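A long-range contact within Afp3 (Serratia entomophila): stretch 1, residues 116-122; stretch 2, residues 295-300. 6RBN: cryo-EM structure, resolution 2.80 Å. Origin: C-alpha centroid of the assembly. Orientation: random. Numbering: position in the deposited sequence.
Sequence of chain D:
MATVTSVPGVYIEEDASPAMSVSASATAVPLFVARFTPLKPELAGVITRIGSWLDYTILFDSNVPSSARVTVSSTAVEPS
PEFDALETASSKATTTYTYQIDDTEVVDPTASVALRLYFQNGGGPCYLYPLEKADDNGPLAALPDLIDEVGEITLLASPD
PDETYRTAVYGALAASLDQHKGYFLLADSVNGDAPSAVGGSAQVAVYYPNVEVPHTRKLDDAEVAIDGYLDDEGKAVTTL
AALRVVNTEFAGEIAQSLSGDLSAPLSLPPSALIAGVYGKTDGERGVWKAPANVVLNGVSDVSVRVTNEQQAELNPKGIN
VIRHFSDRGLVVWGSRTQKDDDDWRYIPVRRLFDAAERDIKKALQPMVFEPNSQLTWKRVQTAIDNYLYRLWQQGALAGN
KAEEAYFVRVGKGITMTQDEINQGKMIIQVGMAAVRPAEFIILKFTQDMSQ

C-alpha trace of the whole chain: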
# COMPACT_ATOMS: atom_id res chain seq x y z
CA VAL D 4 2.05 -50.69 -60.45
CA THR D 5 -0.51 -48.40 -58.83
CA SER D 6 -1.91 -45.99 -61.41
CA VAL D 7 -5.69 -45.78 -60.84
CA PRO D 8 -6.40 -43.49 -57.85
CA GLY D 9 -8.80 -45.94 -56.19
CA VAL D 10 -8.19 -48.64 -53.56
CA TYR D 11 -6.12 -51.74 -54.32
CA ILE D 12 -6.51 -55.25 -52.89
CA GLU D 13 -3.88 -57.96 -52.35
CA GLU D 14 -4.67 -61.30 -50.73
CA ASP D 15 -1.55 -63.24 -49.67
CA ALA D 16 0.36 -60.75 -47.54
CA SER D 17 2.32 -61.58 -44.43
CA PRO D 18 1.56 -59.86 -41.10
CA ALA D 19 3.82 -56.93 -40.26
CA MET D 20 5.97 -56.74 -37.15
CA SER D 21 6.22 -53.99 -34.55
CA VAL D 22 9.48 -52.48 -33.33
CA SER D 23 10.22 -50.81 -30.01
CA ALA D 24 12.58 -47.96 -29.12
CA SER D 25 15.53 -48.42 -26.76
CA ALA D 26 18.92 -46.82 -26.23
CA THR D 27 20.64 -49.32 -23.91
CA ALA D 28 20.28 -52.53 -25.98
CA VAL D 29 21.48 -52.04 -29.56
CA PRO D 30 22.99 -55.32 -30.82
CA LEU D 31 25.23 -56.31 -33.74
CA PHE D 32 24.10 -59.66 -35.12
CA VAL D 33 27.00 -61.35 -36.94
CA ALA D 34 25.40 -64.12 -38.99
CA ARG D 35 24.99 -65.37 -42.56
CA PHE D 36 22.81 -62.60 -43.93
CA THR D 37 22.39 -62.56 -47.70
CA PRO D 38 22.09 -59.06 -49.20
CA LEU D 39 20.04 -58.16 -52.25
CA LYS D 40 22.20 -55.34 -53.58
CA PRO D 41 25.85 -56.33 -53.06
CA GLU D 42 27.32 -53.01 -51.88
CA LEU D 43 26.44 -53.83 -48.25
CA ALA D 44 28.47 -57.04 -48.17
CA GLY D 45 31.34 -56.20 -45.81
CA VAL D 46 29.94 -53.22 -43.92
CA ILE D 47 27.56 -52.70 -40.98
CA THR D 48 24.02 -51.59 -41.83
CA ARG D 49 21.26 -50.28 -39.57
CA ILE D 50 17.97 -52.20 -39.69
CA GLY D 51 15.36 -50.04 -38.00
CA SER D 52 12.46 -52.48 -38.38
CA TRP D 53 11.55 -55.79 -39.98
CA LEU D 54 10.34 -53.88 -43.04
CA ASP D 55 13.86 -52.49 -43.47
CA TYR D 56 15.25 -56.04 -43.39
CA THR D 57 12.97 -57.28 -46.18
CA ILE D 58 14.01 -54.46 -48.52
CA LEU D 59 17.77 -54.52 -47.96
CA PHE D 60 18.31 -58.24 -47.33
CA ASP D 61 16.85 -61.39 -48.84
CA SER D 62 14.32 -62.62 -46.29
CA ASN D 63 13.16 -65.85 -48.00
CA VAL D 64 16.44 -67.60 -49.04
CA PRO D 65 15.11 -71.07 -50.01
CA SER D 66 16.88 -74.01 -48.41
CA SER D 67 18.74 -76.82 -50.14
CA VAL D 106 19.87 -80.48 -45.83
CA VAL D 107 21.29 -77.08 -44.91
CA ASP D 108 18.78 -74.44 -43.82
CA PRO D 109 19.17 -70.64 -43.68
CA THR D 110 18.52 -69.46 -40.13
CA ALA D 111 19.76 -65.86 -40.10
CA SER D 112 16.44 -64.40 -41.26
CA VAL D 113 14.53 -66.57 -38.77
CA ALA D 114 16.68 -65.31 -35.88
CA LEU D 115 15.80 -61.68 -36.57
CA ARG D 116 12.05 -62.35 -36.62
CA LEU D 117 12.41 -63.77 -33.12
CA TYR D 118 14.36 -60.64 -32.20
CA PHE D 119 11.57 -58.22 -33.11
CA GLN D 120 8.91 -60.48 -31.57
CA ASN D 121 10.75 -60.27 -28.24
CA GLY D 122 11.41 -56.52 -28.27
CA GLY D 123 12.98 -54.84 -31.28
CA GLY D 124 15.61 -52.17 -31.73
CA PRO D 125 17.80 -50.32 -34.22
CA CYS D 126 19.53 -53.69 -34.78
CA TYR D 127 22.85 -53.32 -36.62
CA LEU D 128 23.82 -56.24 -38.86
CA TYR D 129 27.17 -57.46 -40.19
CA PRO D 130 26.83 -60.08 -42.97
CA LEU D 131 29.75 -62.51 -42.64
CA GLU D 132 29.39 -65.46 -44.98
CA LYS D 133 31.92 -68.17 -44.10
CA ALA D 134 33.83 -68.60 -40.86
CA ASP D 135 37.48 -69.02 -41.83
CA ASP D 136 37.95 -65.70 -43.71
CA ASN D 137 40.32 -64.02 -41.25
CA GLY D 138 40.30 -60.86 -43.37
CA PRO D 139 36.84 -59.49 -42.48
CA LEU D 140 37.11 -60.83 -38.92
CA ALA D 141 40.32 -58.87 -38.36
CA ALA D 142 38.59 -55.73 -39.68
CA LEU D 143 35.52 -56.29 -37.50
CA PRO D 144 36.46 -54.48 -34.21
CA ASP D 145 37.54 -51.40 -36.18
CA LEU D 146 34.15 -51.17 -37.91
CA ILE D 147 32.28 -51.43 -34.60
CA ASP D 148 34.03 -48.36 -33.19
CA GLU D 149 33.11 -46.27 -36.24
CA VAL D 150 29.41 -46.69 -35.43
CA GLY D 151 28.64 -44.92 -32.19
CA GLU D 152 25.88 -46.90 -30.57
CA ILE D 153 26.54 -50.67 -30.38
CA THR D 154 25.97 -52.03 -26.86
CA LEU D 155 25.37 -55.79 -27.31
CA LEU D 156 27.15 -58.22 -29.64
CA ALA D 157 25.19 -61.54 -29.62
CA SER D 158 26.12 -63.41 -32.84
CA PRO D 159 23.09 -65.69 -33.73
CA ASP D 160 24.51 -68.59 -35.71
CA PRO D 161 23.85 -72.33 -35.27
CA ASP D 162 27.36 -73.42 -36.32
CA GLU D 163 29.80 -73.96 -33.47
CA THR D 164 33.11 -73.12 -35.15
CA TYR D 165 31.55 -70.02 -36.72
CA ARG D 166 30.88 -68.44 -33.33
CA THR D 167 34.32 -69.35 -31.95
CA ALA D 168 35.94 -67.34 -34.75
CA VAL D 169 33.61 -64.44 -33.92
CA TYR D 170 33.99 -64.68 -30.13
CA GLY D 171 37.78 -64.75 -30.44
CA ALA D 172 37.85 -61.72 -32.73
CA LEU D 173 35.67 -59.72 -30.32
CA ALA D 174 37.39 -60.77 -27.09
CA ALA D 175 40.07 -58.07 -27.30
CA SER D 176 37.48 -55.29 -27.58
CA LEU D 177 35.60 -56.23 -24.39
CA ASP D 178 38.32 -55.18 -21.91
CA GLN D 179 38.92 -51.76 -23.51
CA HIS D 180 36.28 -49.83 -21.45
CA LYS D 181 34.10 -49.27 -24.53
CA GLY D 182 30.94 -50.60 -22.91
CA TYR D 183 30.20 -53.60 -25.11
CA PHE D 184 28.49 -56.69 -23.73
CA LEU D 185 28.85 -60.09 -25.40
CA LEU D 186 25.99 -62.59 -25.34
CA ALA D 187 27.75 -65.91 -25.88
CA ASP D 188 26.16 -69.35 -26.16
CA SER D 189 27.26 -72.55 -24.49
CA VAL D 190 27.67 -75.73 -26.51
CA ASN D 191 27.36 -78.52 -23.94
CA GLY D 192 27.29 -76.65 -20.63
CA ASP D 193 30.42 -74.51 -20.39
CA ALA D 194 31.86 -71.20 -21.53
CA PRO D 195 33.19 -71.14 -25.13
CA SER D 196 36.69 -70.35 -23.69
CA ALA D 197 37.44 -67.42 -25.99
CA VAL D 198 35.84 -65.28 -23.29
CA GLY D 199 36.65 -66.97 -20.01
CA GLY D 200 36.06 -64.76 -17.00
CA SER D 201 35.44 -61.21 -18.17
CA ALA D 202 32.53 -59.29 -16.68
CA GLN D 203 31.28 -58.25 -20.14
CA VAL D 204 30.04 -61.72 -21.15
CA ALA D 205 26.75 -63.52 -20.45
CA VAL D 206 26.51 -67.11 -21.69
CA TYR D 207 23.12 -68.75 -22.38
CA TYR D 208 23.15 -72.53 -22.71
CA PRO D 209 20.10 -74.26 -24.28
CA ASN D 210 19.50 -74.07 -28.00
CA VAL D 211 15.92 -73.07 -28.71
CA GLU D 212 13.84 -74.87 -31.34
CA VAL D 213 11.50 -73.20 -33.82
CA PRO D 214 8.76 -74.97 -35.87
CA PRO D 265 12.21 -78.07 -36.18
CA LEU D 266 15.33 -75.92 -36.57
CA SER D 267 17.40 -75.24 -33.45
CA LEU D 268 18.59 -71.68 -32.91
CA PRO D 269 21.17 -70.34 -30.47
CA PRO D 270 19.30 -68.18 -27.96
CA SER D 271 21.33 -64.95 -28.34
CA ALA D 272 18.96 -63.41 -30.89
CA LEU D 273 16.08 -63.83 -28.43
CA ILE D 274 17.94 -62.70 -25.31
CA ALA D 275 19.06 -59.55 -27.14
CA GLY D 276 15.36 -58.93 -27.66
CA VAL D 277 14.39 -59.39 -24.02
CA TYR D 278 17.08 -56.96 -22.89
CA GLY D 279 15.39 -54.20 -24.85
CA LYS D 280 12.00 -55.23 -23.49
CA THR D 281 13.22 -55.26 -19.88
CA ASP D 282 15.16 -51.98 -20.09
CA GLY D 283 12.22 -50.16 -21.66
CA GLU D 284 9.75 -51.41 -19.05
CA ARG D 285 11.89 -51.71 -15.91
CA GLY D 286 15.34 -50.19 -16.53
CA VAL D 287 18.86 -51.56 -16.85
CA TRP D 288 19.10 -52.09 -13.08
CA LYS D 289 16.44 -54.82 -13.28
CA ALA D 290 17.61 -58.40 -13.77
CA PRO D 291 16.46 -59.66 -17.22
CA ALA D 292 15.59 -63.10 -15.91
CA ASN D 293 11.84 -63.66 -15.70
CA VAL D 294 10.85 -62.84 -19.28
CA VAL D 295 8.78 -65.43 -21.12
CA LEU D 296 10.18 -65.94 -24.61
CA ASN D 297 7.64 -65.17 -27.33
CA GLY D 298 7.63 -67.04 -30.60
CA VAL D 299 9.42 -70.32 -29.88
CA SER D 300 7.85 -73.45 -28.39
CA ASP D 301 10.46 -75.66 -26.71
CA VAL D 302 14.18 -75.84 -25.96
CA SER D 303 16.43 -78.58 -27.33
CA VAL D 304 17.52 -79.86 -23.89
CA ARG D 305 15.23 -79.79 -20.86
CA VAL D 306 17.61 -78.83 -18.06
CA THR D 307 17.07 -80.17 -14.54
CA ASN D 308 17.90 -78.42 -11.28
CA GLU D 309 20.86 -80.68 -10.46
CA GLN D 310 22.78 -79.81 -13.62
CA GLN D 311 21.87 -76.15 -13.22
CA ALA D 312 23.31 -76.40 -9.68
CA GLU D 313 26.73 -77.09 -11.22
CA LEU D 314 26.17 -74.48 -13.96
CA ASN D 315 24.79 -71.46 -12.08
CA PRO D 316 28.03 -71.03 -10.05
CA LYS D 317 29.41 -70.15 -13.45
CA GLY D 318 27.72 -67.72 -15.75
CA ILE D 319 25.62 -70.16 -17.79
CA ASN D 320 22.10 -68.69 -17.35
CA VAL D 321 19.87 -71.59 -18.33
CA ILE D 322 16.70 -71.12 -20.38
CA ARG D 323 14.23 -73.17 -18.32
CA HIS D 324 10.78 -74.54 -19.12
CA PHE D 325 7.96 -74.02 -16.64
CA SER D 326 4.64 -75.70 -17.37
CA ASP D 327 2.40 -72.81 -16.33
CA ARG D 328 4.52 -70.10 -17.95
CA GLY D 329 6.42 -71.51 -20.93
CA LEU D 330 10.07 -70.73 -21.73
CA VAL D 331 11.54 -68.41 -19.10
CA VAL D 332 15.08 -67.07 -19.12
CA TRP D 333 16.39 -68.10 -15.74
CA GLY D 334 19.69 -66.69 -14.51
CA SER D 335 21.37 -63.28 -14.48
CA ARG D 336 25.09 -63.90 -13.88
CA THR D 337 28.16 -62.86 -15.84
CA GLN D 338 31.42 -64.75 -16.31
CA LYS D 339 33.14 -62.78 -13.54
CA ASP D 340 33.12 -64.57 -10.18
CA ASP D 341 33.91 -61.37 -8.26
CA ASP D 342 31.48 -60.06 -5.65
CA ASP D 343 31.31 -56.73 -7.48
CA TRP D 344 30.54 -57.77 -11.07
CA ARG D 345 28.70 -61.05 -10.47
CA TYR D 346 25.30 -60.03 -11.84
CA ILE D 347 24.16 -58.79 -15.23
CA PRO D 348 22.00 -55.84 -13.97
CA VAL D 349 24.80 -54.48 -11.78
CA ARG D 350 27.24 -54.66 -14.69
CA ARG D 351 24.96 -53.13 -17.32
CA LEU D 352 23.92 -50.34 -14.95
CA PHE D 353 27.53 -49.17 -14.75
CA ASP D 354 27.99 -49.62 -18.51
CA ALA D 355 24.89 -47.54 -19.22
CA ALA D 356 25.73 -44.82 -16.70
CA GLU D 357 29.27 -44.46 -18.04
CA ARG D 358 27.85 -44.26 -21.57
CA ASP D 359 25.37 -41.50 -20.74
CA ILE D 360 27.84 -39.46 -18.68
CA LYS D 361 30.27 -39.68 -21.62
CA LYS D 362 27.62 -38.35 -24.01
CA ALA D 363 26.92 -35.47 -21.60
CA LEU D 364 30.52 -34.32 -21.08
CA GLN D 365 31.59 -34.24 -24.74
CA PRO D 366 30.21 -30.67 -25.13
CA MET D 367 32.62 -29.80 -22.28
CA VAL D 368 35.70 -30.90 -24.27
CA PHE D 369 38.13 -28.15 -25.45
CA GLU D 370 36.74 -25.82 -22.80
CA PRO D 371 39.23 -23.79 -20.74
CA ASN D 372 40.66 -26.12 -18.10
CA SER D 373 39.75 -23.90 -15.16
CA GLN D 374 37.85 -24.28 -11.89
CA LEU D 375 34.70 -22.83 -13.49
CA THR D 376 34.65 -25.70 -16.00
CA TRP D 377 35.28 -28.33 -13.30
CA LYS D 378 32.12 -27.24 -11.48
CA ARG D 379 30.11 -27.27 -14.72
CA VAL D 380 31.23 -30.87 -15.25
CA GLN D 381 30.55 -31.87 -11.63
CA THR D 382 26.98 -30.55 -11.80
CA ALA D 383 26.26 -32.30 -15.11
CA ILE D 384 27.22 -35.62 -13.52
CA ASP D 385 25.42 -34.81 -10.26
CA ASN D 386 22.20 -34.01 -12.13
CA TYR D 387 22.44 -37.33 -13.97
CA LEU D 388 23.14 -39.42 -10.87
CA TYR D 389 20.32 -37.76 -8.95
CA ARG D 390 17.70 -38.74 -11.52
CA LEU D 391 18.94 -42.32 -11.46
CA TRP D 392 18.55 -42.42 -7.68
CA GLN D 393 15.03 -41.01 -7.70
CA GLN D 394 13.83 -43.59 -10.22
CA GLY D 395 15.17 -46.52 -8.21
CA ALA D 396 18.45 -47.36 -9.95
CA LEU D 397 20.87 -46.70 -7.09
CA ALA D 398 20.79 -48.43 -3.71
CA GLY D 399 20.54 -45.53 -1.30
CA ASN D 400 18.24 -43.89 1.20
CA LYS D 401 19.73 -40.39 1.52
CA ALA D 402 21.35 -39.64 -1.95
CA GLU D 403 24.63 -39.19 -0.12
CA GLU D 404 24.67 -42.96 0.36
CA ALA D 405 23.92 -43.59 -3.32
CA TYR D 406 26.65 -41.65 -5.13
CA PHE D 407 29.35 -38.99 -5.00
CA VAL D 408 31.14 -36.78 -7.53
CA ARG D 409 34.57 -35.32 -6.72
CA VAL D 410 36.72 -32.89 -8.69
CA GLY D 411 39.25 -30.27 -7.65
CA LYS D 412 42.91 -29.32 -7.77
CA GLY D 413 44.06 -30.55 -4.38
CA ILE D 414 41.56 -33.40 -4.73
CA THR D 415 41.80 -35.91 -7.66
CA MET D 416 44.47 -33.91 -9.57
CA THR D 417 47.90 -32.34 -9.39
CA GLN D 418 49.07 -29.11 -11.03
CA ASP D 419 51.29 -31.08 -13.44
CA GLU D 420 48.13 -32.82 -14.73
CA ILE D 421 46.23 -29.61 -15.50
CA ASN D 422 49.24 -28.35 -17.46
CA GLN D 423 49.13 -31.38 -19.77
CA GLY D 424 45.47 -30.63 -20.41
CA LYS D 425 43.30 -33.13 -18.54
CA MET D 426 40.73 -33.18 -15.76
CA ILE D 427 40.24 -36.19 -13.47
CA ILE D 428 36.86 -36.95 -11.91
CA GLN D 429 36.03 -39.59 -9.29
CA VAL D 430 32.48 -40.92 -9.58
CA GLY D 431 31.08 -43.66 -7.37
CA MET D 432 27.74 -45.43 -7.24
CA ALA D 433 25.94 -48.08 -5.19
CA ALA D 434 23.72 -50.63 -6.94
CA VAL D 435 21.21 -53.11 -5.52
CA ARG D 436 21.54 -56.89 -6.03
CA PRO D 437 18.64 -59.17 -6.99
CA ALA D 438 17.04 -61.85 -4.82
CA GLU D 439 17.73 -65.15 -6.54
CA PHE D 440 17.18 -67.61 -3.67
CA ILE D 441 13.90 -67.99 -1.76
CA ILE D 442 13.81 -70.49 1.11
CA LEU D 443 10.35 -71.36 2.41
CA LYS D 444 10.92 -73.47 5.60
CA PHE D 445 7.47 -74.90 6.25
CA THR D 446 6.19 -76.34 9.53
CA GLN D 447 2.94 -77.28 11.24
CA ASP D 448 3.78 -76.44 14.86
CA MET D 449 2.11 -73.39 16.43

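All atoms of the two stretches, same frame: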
# COMPACT_ATOMS: atom_id res chain seq x y z
N ARG D 116 13.48 -62.42 -36.90
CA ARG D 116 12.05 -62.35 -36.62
C ARG D 116 11.77 -62.64 -35.16
O ARG D 116 10.92 -62.00 -34.54
CB ARG D 116 11.29 -63.29 -37.56
CG ARG D 116 9.82 -63.38 -37.26
CD ARG D 116 9.03 -64.00 -38.39
NE ARG D 116 8.87 -63.05 -39.49
CZ ARG D 116 8.33 -63.35 -40.67
NH1 ARG D 116 8.23 -62.42 -41.60
NH2 ARG D 116 7.91 -64.59 -40.91
N LEU D 117 12.53 -63.55 -34.55
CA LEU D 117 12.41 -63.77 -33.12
C LEU D 117 13.01 -62.65 -32.30
O LEU D 117 12.70 -62.54 -31.11
CB LEU D 117 13.06 -65.09 -32.75
CG LEU D 117 12.36 -66.29 -33.39
CD1 LEU D 117 13.17 -67.50 -33.10
CD2 LEU D 117 10.96 -66.43 -32.84
N TYR D 118 13.86 -61.81 -32.90
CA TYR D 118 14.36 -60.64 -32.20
C TYR D 118 13.29 -59.57 -32.07
O TYR D 118 13.10 -58.98 -31.00
CB TYR D 118 15.60 -60.09 -32.90
CG TYR D 118 16.09 -58.78 -32.33
CD1 TYR D 118 16.70 -58.73 -31.09
CD2 TYR D 118 15.93 -57.59 -33.03
CE1 TYR D 118 17.15 -57.54 -30.56
CE2 TYR D 118 16.37 -56.40 -32.51
CZ TYR D 118 16.98 -56.38 -31.28
OH TYR D 118 17.41 -55.19 -30.76
N PHE D 119 12.56 -59.29 -33.16
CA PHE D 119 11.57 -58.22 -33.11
C PHE D 119 10.29 -58.68 -32.42
O PHE D 119 9.51 -57.84 -31.95
CB PHE D 119 11.28 -57.70 -34.51
CG PHE D 119 12.42 -56.97 -35.15
CD1 PHE D 119 12.74 -55.69 -34.76
CD2 PHE D 119 13.15 -57.55 -36.17
CE1 PHE D 119 13.78 -55.01 -35.34
CE2 PHE D 119 14.20 -56.88 -36.76
CZ PHE D 119 14.51 -55.61 -36.34
N GLN D 120 10.05 -59.99 -32.34
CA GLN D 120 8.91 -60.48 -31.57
C GLN D 120 9.15 -60.37 -30.08
O GLN D 120 8.19 -60.33 -29.30
CB GLN D 120 8.60 -61.93 -31.93
CG GLN D 120 7.94 -62.11 -33.28
CD GLN D 120 7.70 -63.57 -33.62
OE1 GLN D 120 8.03 -64.46 -32.83
NE2 GLN D 120 7.14 -63.82 -34.79
N ASN D 121 10.40 -60.32 -29.65
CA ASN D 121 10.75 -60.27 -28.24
C ASN D 121 11.16 -58.88 -27.78
O ASN D 121 11.69 -58.75 -26.67
CB ASN D 121 11.87 -61.27 -27.94
CG ASN D 121 11.40 -62.70 -28.01
OD1 ASN D 121 10.36 -63.04 -27.46
ND2 ASN D 121 12.15 -63.53 -28.70
N GLY D 122 10.93 -57.85 -28.59
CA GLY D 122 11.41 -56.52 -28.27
C GLY D 122 12.48 -56.08 -29.25
O GLY D 122 13.64 -56.49 -29.14
N VAL D 295 9.24 -64.28 -20.36
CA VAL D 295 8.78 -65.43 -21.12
C VAL D 295 9.07 -65.17 -22.59
O VAL D 295 8.69 -64.13 -23.13
CB VAL D 295 7.29 -65.69 -20.88
CG1 VAL D 295 6.80 -66.84 -21.73
CG2 VAL D 295 7.04 -65.98 -19.41
N LEU D 296 9.74 -66.12 -23.24
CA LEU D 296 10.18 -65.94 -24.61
C LEU D 296 9.01 -66.12 -25.56
O LEU D 296 8.39 -67.19 -25.59
CB LEU D 296 11.30 -66.93 -24.94
CG LEU D 296 12.57 -66.80 -24.10
CD1 LEU D 296 13.54 -67.91 -24.42
CD2 LEU D 296 13.22 -65.46 -24.32
N ASN D 297 8.70 -65.09 -26.34
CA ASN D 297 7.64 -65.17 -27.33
C ASN D 297 8.15 -65.92 -28.56
O ASN D 297 9.35 -66.11 -28.75
CB ASN D 297 7.16 -63.78 -27.74
CG ASN D 297 6.46 -63.06 -26.62
OD1 ASN D 297 5.68 -63.66 -25.88
ND2 ASN D 297 6.73 -61.77 -26.49
N GLY D 298 7.21 -66.33 -29.41
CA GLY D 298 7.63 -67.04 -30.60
C GLY D 298 7.76 -68.53 -30.38
O GLY D 298 6.80 -69.28 -30.55
N VAL D 299 8.97 -68.94 -30.01
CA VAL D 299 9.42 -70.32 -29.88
C VAL D 299 8.57 -71.18 -28.95
O VAL D 299 7.84 -70.67 -28.10
CB VAL D 299 10.87 -70.31 -29.39
CG1 VAL D 299 11.75 -69.63 -30.39
CG2 VAL D 299 10.96 -69.59 -28.06
N SER D 300 8.67 -72.49 -29.13
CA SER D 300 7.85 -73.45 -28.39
C SER D 300 8.63 -74.18 -27.31
O SER D 300 8.22 -74.18 -26.14
CB SER D 300 7.24 -74.46 -29.37
OG SER D 300 8.25 -75.26 -29.97

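A short loop with no regular secondary structure can dock against a helix if it does two things: offer a backbone amide to a side chain of the partner, and do without a side chain where one would run into the helix. The contact between residues 295-300 and 116-122 of Afp3 illustrates both. No two touching residues are closer than 175 positions in sequence, and together the stretches bury a modest 261 Å². Stretch 1 brings a helix that starts earlier in the chain, with Asn121 and Gly122 in loop or turn. Stretch 2 has no regular helix or strand and passes this region with the CA atoms of Asn121 and Asn297 5.9 Å apart and those of Leu117 and Gly298 6.3 Å apart. As stretch 2 advances, its register therefore runs back along stretch 1.

The approach begins quietly. Val295 directs its CA-to-CB bond away from the other stretch and makes no contact. Leu296 is buried, but its bond points sideways and its side chain stays 4.7 Å or more from stretch 1; its nearest contribution is backbone, with C of Leu296 3.9 Å from OD1 of Asn121.

Asn297 supplies the polar anchor. N of Asn297 donates a hydrogen bond to OD1 of Asn121, 2.9 Å long, with an angle of 135° at the hydrogen, so the bond is short but noticeably bent. The chemistry is a familiar one: a backbone amide outside regular structure can be satisfied by a side-chain carbonyl oxygen, and an asparagine side chain can present one. The CA-to-CB bond of Asn121 points sideways, yet the m rotamer brings the end of its side chain nearer to the loop. CB of Asn297, whose own bond from CA points toward stretch 1, packs 3.3 Å from OD1 of Asn121, and Asn297 has the largest area covered by the other stretch, 58 Å².

Gly298 marks the place where a side chain would be an obstacle. CA of Gly298 sits 3.4 Å from OE1 of Gln120 and 4.1 Å from CD2 of Leu117. A CB on Gly298 would point toward the helix and fall 2.7 Å from CD2 of Leu117 and 2.8 Å from OE1 of Gln120, a clash with both. The backbone angles, 88° and -92°, independently call for glycine, since a CB would also be jammed against the carbonyl oxygen of Asn297. Steric fit and local conformation thus agree. A weak hydrogen bond from N of Val299 to O of Asn297, 3.1 Å long, spans this bend within the loop.

Val299 then closes the contact with apolar packing. CG1 of Val299 lies 3.7 Å from CD1 of Leu117, a van der Waals distance between two buried side chains that shield each other from water. Leu117 thereby touches both the bare backbone of Gly298 and the side chain of Val299. By Ser300 the loop has left, its side chain out of reach.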